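Local coordinates for glutathione S-transferase 2 (Heligmosomoides polygyrus, PDB 1TW9), which probably catalyses the conjugation of glutathione to electrophilic compounds as a sigma-family glutathione transferase, at residues L125-T137 / R170-K182. Numbering follows the deposited sequence.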
ATOM      1  N   LEU A 125      -4.975 -16.900  14.447  1.00 30.91           N
ATOM      2  CA  LEU A 125      -5.230 -15.539  14.933  1.00 31.36           C
ATOM      3  C   LEU A 125      -4.197 -15.127  15.977  1.00 30.96           C
ATOM      4  O   LEU A 125      -3.506 -14.111  15.837  1.00 29.79           O
ATOM      5  CB  LEU A 125      -6.625 -15.449  15.559  1.00 30.91           C
ATOM      6  CG  LEU A 125      -7.348 -14.116  15.573  1.00 30.98           C
ATOM      7  CD1 LEU A 125      -8.025 -13.893  16.919  1.00 29.97           C
ATOM      8  CD2 LEU A 125      -6.490 -12.965  15.180  1.00 27.58           C
ATOM      9  N   LEU A 126      -4.115 -15.909  17.046  1.00 32.00           N
ATOM     10  CA  LEU A 126      -3.322 -15.529  18.217  1.00 32.90           C
ATOM     11  C   LEU A 126      -1.809 -15.475  17.926  1.00 33.85           C
ATOM     12  O   LEU A 126      -1.170 -14.505  18.325  1.00 34.18           O
ATOM     13  CB  LEU A 126      -3.707 -16.362  19.454  1.00 33.76           C
ATOM     14  CG  LEU A 126      -5.177 -16.098  19.889  1.00 33.92           C
ATOM     15  CD1 LEU A 126      -5.577 -16.992  21.036  1.00 36.90           C
ATOM     16  CD2 LEU A 126      -5.516 -14.614  20.244  1.00 35.26           C
ATOM     17  N   PRO A 127      -1.224 -16.463  17.234  1.00 33.74           N
ATOM     18  CA  PRO A 127       0.171 -16.343  16.731  1.00 33.95           C
ATOM     19  C   PRO A 127       0.434 -15.123  15.855  1.00 34.86           C
ATOM     20  O   PRO A 127       1.468 -14.427  16.006  1.00 35.95           O
ATOM     21  CB  PRO A 127       0.333 -17.589  15.852  1.00 33.94           C
ATOM     22  CG  PRO A 127      -0.637 -18.550  16.379  1.00 33.66           C
ATOM     23  CD  PRO A 127      -1.794 -17.794  16.961  1.00 34.20           C
ATOM     24  N   ALA A 128      -0.493 -14.889  14.919  1.00 34.92           N
ATOM     25  CA  ALA A 128      -0.369 -13.765  14.001  1.00 33.56           C
ATOM     26  C   ALA A 128      -0.384 -12.518  14.798  1.00 34.60           C
ATOM     27  O   ALA A 128       0.440 -11.607  14.532  1.00 33.04           O
ATOM     28  CB  ALA A 128      -1.495 -13.771  12.980  1.00 34.64           C
ATOM     29  N   ARG A 129      -1.304 -12.434  15.763  1.00 32.99           N
ATOM     30  CA  ARG A 129      -1.412 -11.186  16.473  1.00 33.93           C
ATOM     31  C   ARG A 129      -0.251 -10.959  17.432  1.00 32.91           C
ATOM     32  O   ARG A 129       0.184  -9.831  17.598  1.00 31.66           O
ATOM     33  CB  ARG A 129      -2.807 -11.013  17.080  1.00 35.61           C
ATOM     34  CG  ARG A 129      -3.057 -11.712  18.318  1.00 32.38           C
ATOM     35  CD  ARG A 129      -2.391 -11.094  19.554  1.00 34.69           C
ATOM     36  NE  ARG A 129      -3.110 -11.444  20.790  1.00 36.11           N
ATOM     37  CZ  ARG A 129      -2.885 -12.485  21.547  1.00 32.80           C
ATOM     38  NH1 ARG A 129      -2.035 -13.441  21.209  1.00 37.05           N
ATOM     39  NH2 ARG A 129      -3.591 -12.642  22.657  1.00 36.40           N
ATOM     40  N   THR A 130       0.343 -12.019  18.003  1.00 32.46           N
ATOM     41  CA  THR A 130       1.538 -11.804  18.813  1.00 31.88           C
ATOM     42  C   THR A 130       2.687 -11.116  18.036  1.00 32.34           C
ATOM     43  O   THR A 130       3.333 -10.173  18.539  1.00 31.97           O
ATOM     44  CB  THR A 130       2.018 -13.151  19.355  1.00 31.41           C
ATOM     45  OG1 THR A 130       1.024 -13.698  20.243  1.00 31.57           O
ATOM     46  CG2 THR A 130       3.333 -13.090  20.237  1.00 31.92           C
ATOM     47  N   LYS A 131       2.942 -11.592  16.818  1.00 30.42           N
ATOM     48  CA  LYS A 131       3.951 -11.017  15.975  1.00 32.50           C
ATOM     49  C   LYS A 131       3.614  -9.572  15.592  1.00 31.76           C
ATOM     50  O   LYS A 131       4.407  -8.663  15.854  1.00 31.52           O
ATOM     51  CB  LYS A 131       4.105 -11.842  14.716  1.00 32.79           C
ATOM     52  CG  LYS A 131       5.271 -11.367  13.850  1.00 36.22           C
ATOM     53  CD  LYS A 131       5.718 -12.456  12.858  1.00 36.61           C
ATOM     54  CE  LYS A 131       4.584 -12.887  11.917  1.00 40.75           C
ATOM     55  NZ  LYS A 131       4.989 -13.737  10.713  1.00 40.62           N
ATOM     56  N   PHE A 132       2.430  -9.354  15.034  1.00 30.67           N
ATOM     57  CA  PHE A 132       2.001  -8.023  14.641  1.00 31.36           C
ATOM     58  C   PHE A 132       1.846  -7.016  15.783  1.00 31.25           C
ATOM     59  O   PHE A 132       2.340  -5.891  15.702  1.00 30.32           O
ATOM     60  CB  PHE A 132       0.671  -8.084  13.904  1.00 30.86           C
ATOM     61  CG  PHE A 132       0.173  -6.767  13.456  1.00 31.40           C
ATOM     62  CD1 PHE A 132      -1.026  -6.299  13.928  1.00 31.31           C
ATOM     63  CD2 PHE A 132       0.882  -6.046  12.493  1.00 33.06           C
ATOM     64  CE1 PHE A 132      -1.517  -5.075  13.457  1.00 34.37           C
ATOM     65  CE2 PHE A 132       0.414  -4.817  12.045  1.00 33.27           C
ATOM     66  CZ  PHE A 132      -0.769  -4.325  12.580  1.00 32.82           C
ATOM     67  N   LEU A 133       1.237  -7.452  16.870  1.00 30.01           N
ATOM     68  CA  LEU A 133       1.071  -6.532  18.022  1.00 30.25           C
ATOM     69  C   LEU A 133       2.397  -6.244  18.683  1.00 31.61           C
ATOM     70  O   LEU A 133       2.576  -5.208  19.289  1.00 31.80           O
ATOM     71  CB  LEU A 133      -0.023  -6.978  18.970  1.00 30.77           C
ATOM     72  CG  LEU A 133      -1.492  -6.973  18.407  1.00 29.36           C
ATOM     73  CD1 LEU A 133      -2.442  -7.190  19.554  1.00 35.82           C
ATOM     74  CD2 LEU A 133      -1.924  -5.753  17.596  1.00 33.23           C
ATOM     75  N   GLY A 134       3.328  -7.169  18.594  1.00 30.63           N
ATOM     76  CA  GLY A 134       4.653  -6.900  19.113  1.00 31.76           C
ATOM     77  C   GLY A 134       5.254  -5.748  18.329  1.00 30.59           C
ATOM     78  O   GLY A 134       5.872  -4.827  18.926  1.00 30.17           O
ATOM     79  N   PHE A 135       5.152  -5.792  16.999  1.00 31.35           N
ATOM     80  CA  PHE A 135       5.701  -4.687  16.162  1.00 32.55           C
ATOM     81  C   PHE A 135       5.014  -3.355  16.465  1.00 34.70           C
ATOM     82  O   PHE A 135       5.700  -2.320  16.663  1.00 34.68           O
ATOM     83  CB  PHE A 135       5.551  -4.974  14.658  1.00 34.23           C
ATOM     84  CG  PHE A 135       6.329  -6.181  14.174  1.00 32.47           C
ATOM     85  CD1 PHE A 135       5.760  -7.055  13.253  1.00 33.89           C
ATOM     86  CD2 PHE A 135       7.603  -6.448  14.623  1.00 33.90           C
ATOM     87  CE1 PHE A 135       6.462  -8.154  12.793  1.00 34.22           C
ATOM     88  CE2 PHE A 135       8.297  -7.523  14.163  1.00 36.79           C
ATOM     89  CZ  PHE A 135       7.716  -8.397  13.245  1.00 33.24           C
ATOM     90  N   ILE A 136       3.704  -3.378  16.534  1.00 33.78           N
ATOM     91  CA  ILE A 136       2.891  -2.186  16.877  1.00 34.35           C
ATOM     92  C   ILE A 136       3.281  -1.603  18.223  1.00 33.59           C
ATOM     93  O   ILE A 136       3.456  -0.390  18.366  1.00 33.38           O
ATOM     94  CB  ILE A 136       1.330  -2.509  16.867  1.00 33.69           C
ATOM     95  CG1 ILE A 136       0.833  -2.838  15.489  1.00 36.49           C
ATOM     96  CG2 ILE A 136       0.491  -1.285  17.452  1.00 37.85           C
ATOM     97  CD1 ILE A 136       1.238  -1.884  14.441  1.00 36.18           C
ATOM     98  N   THR A 137       3.439  -2.461  19.229  1.00 32.41           N
ATOM     99  CA  THR A 137       3.831  -2.054  20.581  1.00 31.85           C
ATOM    100  C   THR A 137       5.184  -1.322  20.625  1.00 30.86           C
ATOM    101  O   THR A 137       5.353  -0.298  21.319  1.00 29.78           O
ATOM    102  CB  THR A 137       3.853  -3.272  21.471  1.00 30.93           C
ATOM    103  OG1 THR A 137       2.505  -3.782  21.576  1.00 33.70           O
ATOM    104  CG2 THR A 137       4.217  -2.859  22.894  1.00 30.31           C
ATOM    105  N   ARG A 170     -14.688  -9.954  19.079  1.00 33.27           N
ATOM    106  CA  ARG A 170     -14.869 -11.362  18.709  1.00 33.28           C
ATOM    107  C   ARG A 170     -14.142 -12.352  19.633  1.00 32.77           C
ATOM    108  O   ARG A 170     -14.642 -13.434  19.955  1.00 31.86           O
ATOM    109  CB  ARG A 170     -14.345 -11.558  17.294  1.00 33.87           C
ATOM    110  CG  ARG A 170     -15.031 -10.735  16.258  1.00 34.07           C
ATOM    111  CD  ARG A 170     -14.468 -10.970  14.896  1.00 35.16           C
ATOM    112  NE  ARG A 170     -15.057 -10.138  13.869  1.00 35.46           N
ATOM    113  CZ  ARG A 170     -16.173 -10.426  13.168  1.00 39.32           C
ATOM    114  NH1 ARG A 170     -16.872 -11.530  13.368  1.00 36.99           N
ATOM    115  NH2 ARG A 170     -16.582  -9.573  12.235  1.00 40.56           N
ATOM    116  N   VAL A 171     -12.952 -11.958  20.049  1.00 32.58           N
ATOM    117  CA  VAL A 171     -12.044 -12.771  20.812  1.00 31.94           C
ATOM    118  C   VAL A 171     -11.466 -11.913  21.926  1.00 32.04           C
ATOM    119  O   VAL A 171     -10.414 -11.258  21.714  1.00 28.61           O
ATOM    120  CB  VAL A 171     -10.934 -13.276  19.905  1.00 32.67           C
ATOM    121  CG1 VAL A 171      -9.889 -14.077  20.683  1.00 30.98           C
ATOM    122  CG2 VAL A 171     -11.544 -14.139  18.743  1.00 31.94           C
ATOM    123  N   PRO A 172     -12.137 -11.874  23.093  1.00 32.06           N
ATOM    124  CA  PRO A 172     -11.680 -11.038  24.221  1.00 33.11           C
ATOM    125  C   PRO A 172     -10.198 -11.158  24.548  1.00 33.35           C
ATOM    126  O   PRO A 172      -9.582 -10.136  24.902  1.00 35.56           O
ATOM    127  CB  PRO A 172     -12.525 -11.537  25.383  1.00 33.47           C
ATOM    128  CG  PRO A 172     -13.783 -11.936  24.760  1.00 33.56           C
ATOM    129  CD  PRO A 172     -13.412 -12.540  23.416  1.00 32.89           C
ATOM    130  N   GLU A 173      -9.608 -12.353  24.414  1.00 33.49           N
ATOM    131  CA  GLU A 173      -8.203 -12.564  24.758  1.00 34.33           C
ATOM    132  C   GLU A 173      -7.231 -11.905  23.759  1.00 32.16           C
ATOM    133  O   GLU A 173      -6.040 -11.887  23.959  1.00 30.36           O
ATOM    134  CB  GLU A 173      -7.872 -14.051  25.097  1.00 36.04           C
ATOM    135  CG  GLU A 173      -7.412 -15.009  24.001  1.00 39.47           C
ATOM    136  CD  GLU A 173      -7.016 -16.408  24.547  1.00 40.89           C
ATOM    137  OE1 GLU A 173      -7.904 -17.309  24.592  1.00 49.82           O
ATOM    138  OE2 GLU A 173      -5.822 -16.652  24.939  1.00 49.31           O
ATOM    139  N   TYR A 174      -7.742 -11.358  22.664  1.00 31.67           N
ATOM    140  CA  TYR A 174      -6.880 -10.758  21.630  1.00 32.17           C
ATOM    141  C   TYR A 174      -5.901  -9.739  22.189  1.00 31.20           C
ATOM    142  O   TYR A 174      -4.771  -9.653  21.758  1.00 31.44           O
ATOM    143  CB  TYR A 174      -7.753 -10.157  20.546  1.00 32.25           C
ATOM    144  CG  TYR A 174      -7.008  -9.547  19.361  1.00 32.06           C
ATOM    145  CD1 TYR A 174      -6.666 -10.300  18.271  1.00 34.19           C
ATOM    146  CD2 TYR A 174      -6.694  -8.219  19.341  1.00 29.06           C
ATOM    147  CE1 TYR A 174      -5.968  -9.737  17.208  1.00 33.59           C
ATOM    148  CE2 TYR A 174      -6.035  -7.645  18.294  1.00 29.65           C
ATOM    149  CZ  TYR A 174      -5.638  -8.428  17.239  1.00 31.54           C
ATOM    150  OH  TYR A 174      -4.935  -7.920  16.173  1.00 31.09           O
ATOM    151  N   ILE A 175      -6.385  -8.937  23.124  1.00 30.45           N
ATOM    152  CA  ILE A 175      -5.650  -7.854  23.682  1.00 30.96           C
ATOM    153  C   ILE A 175      -4.837  -8.179  24.939  1.00 29.53           C
ATOM    154  O   ILE A 175      -4.052  -7.335  25.441  1.00 29.91           O
ATOM    155  CB  ILE A 175      -6.706  -6.735  23.914  1.00 32.33           C
ATOM    156  CG1 ILE A 175      -6.066  -5.401  23.691  1.00 40.81           C
ATOM    157  CG2 ILE A 175      -7.510  -6.936  25.125  1.00 33.89           C
ATOM    158  CD1 ILE A 175      -5.302  -5.316  22.383  1.00 43.77           C
ATOM    159  N   GLU A 176      -4.963  -9.411  25.392  1.00 28.16           N
ATOM    160  CA  GLU A 176      -4.253  -9.806  26.573  1.00 28.74           C
ATOM    161  C   GLU A 176      -2.778  -9.869  26.195  1.00 29.25           C
ATOM    162  O   GLU A 176      -2.414 -10.465  25.159  1.00 31.45           O
ATOM    163  CB  GLU A 176      -4.771 -11.129  27.117  1.00 28.78           C
ATOM    164  CG  GLU A 176      -6.177 -11.056  27.680  1.00 27.01           C
ATOM    165  CD  GLU A 176      -6.692 -12.360  28.269  1.00 28.40           C
ATOM    166  OE1 GLU A 176      -5.887 -13.319  28.383  1.00 31.41           O
ATOM    167  OE2 GLU A 176      -7.883 -12.419  28.694  1.00 26.88           O
ATOM    168  N   GLY A 177      -1.938  -9.204  26.981  1.00 30.98           N
ATOM    169  CA  GLY A 177      -0.504  -9.132  26.678  1.00 30.66           C
ATOM    170  C   GLY A 177      -0.062  -7.881  25.978  1.00 32.07           C
ATOM    171  O   GLY A 177       1.142  -7.641  25.784  1.00 32.16           O
ATOM    172  N   PHE A 178      -1.027  -7.029  25.651  1.00 28.98           N
ATOM    173  CA  PHE A 178      -0.767  -5.825  24.796  1.00 29.93           C
ATOM    174  C   PHE A 178      -1.519  -4.616  25.350  1.00 29.65           C
ATOM    175  O   PHE A 178      -2.392  -4.050  24.670  1.00 29.43           O
ATOM    176  CB  PHE A 178      -1.222  -6.131  23.390  1.00 29.33           C
ATOM    177  CG  PHE A 178      -0.462  -7.254  22.780  1.00 31.01           C
ATOM    178  CD1 PHE A 178      -0.983  -8.511  22.737  1.00 33.61           C
ATOM    179  CD2 PHE A 178       0.851  -7.077  22.468  1.00 32.44           C
ATOM    180  CE1 PHE A 178      -0.208  -9.605  22.246  1.00 33.59           C
ATOM    181  CE2 PHE A 178       1.630  -8.110  21.933  1.00 33.32           C
ATOM    182  CZ  PHE A 178       1.081  -9.408  21.868  1.00 32.60           C
ATOM    183  N   PRO A 179      -1.184  -4.187  26.561  1.00 28.54           N
ATOM    184  CA  PRO A 179      -1.942  -3.084  27.175  1.00 29.39           C
ATOM    185  C   PRO A 179      -1.813  -1.796  26.411  1.00 30.37           C
ATOM    186  O   PRO A 179      -2.806  -1.022  26.319  1.00 29.80           O
ATOM    187  CB  PRO A 179      -1.326  -2.922  28.556  1.00 29.94           C
ATOM    188  CG  PRO A 179       0.005  -3.704  28.530  1.00 31.06           C
ATOM    189  CD  PRO A 179      -0.102  -4.709  27.447  1.00 30.43           C
ATOM    190  N   GLU A 180      -0.636  -1.559  25.856  1.00 30.71           N
ATOM    191  CA  GLU A 180      -0.433  -0.289  25.078  1.00 31.57           C
ATOM    192  C   GLU A 180      -1.333  -0.259  23.831  1.00 31.36           C
ATOM    193  O   GLU A 180      -1.874   0.766  23.462  1.00 29.77           O
ATOM    194  CB  GLU A 180       1.034  -0.101  24.673  1.00 32.58           C
ATOM    195  CG  GLU A 180       2.016   0.113  25.798  1.00 37.59           C
ATOM    196  CD  GLU A 180       2.452  -1.175  26.517  1.00 40.43           C
ATOM    197  OE1 GLU A 180       2.222  -2.335  25.995  1.00 37.74           O
ATOM    198  OE2 GLU A 180       3.041  -1.025  27.637  1.00 43.01           O
ATOM    199  N   VAL A 181      -1.503  -1.415  23.197  1.00 30.25           N
ATOM    200  CA  VAL A 181      -2.352  -1.509  22.024  1.00 31.04           C
ATOM    201  C   VAL A 181      -3.785  -1.296  22.440  1.00 29.74           C
ATOM    202  O   VAL A 181      -4.515  -0.621  21.752  1.00 29.91           O
ATOM    203  CB  VAL A 181      -2.204  -2.860  21.314  1.00 30.65           C
ATOM    204  CG1 VAL A 181      -3.281  -3.043  20.239  1.00 31.83           C
ATOM    205  CG2 VAL A 181      -0.836  -3.025  20.711  1.00 32.01           C
ATOM    206  N   LYS A 182      -4.205  -1.881  23.565  1.00 29.27           N
ATOM    207  CA  LYS A 182      -5.574  -1.619  24.054  1.00 30.55           C
ATOM    208  C   LYS A 182      -5.797  -0.122  24.331  1.00 29.41           C
ATOM    209  O   LYS A 182      -6.864   0.392  24.009  1.00 31.67           O
ATOM    210  CB  LYS A 182      -5.900  -2.372  25.369  1.00 31.75           C
ATOM    211  CG  LYS A 182      -7.425  -2.237  25.633  1.00 36.16           C
ATOM    212  CD  LYS A 182      -7.997  -2.962  26.712  1.00 39.81           C
ATOM    213  CE  LYS A 182      -9.538  -2.639  26.760  1.00 42.11           C
ATOM    214  NZ  LYS A 182     -10.206  -3.578  27.744  1.00 41.39           N
TER
HETATM  215  O   HOH W   1       0.829  -3.363  23.769  1.00 24.04           O
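Arg129 reaches from helix 119-142 into the loop ahead of helix 179-189 and binds its backbone. NE donates to Tyr174 O at 2.6 Å, nearly straight (167°) and in the guanidinium plane, and NH2 donates to Glu173 O at 2.9 Å. The backbone itself sets CB 3.4 Å from Tyr174 CE1; chi1 (80°) and a bend at chi2 (75°) then lay CG along that ring and turn the guanidinium to the carbonyls. Leu126 CD2 lies over the centre of one guanidinium face, Phe178 CE1 toward the rim of the other, while NH1 bonds to Leu126 O; a long, flat cation suits this slot.

Beside the arginine the tight part is apolar. Leu133 CB sits over the Phe178 ring, 3.6 Å from its centroid, and Leu133 CD1 meets Tyr174 CE2. Tyrosine suits its buried place because its ring packs while its OH hydrogen-bonds to Tyr98. Branched Val181 puts CG1 on Leu133 CD2, and CG2 on Ile136 CG2 and, at 3.5 Å, Thr137 OG1.

Toward solvent, a water donates to Thr137 OG1 and Glu180 OE1; Glu180 OE2 pairs with Lys141, Glu173 with Lys121. The loop between helices 155-170 and 179-189, with the latter's first turn, thus packs on helix 119-142 in the all-helical C-terminal domain of the glutathione transferase fold.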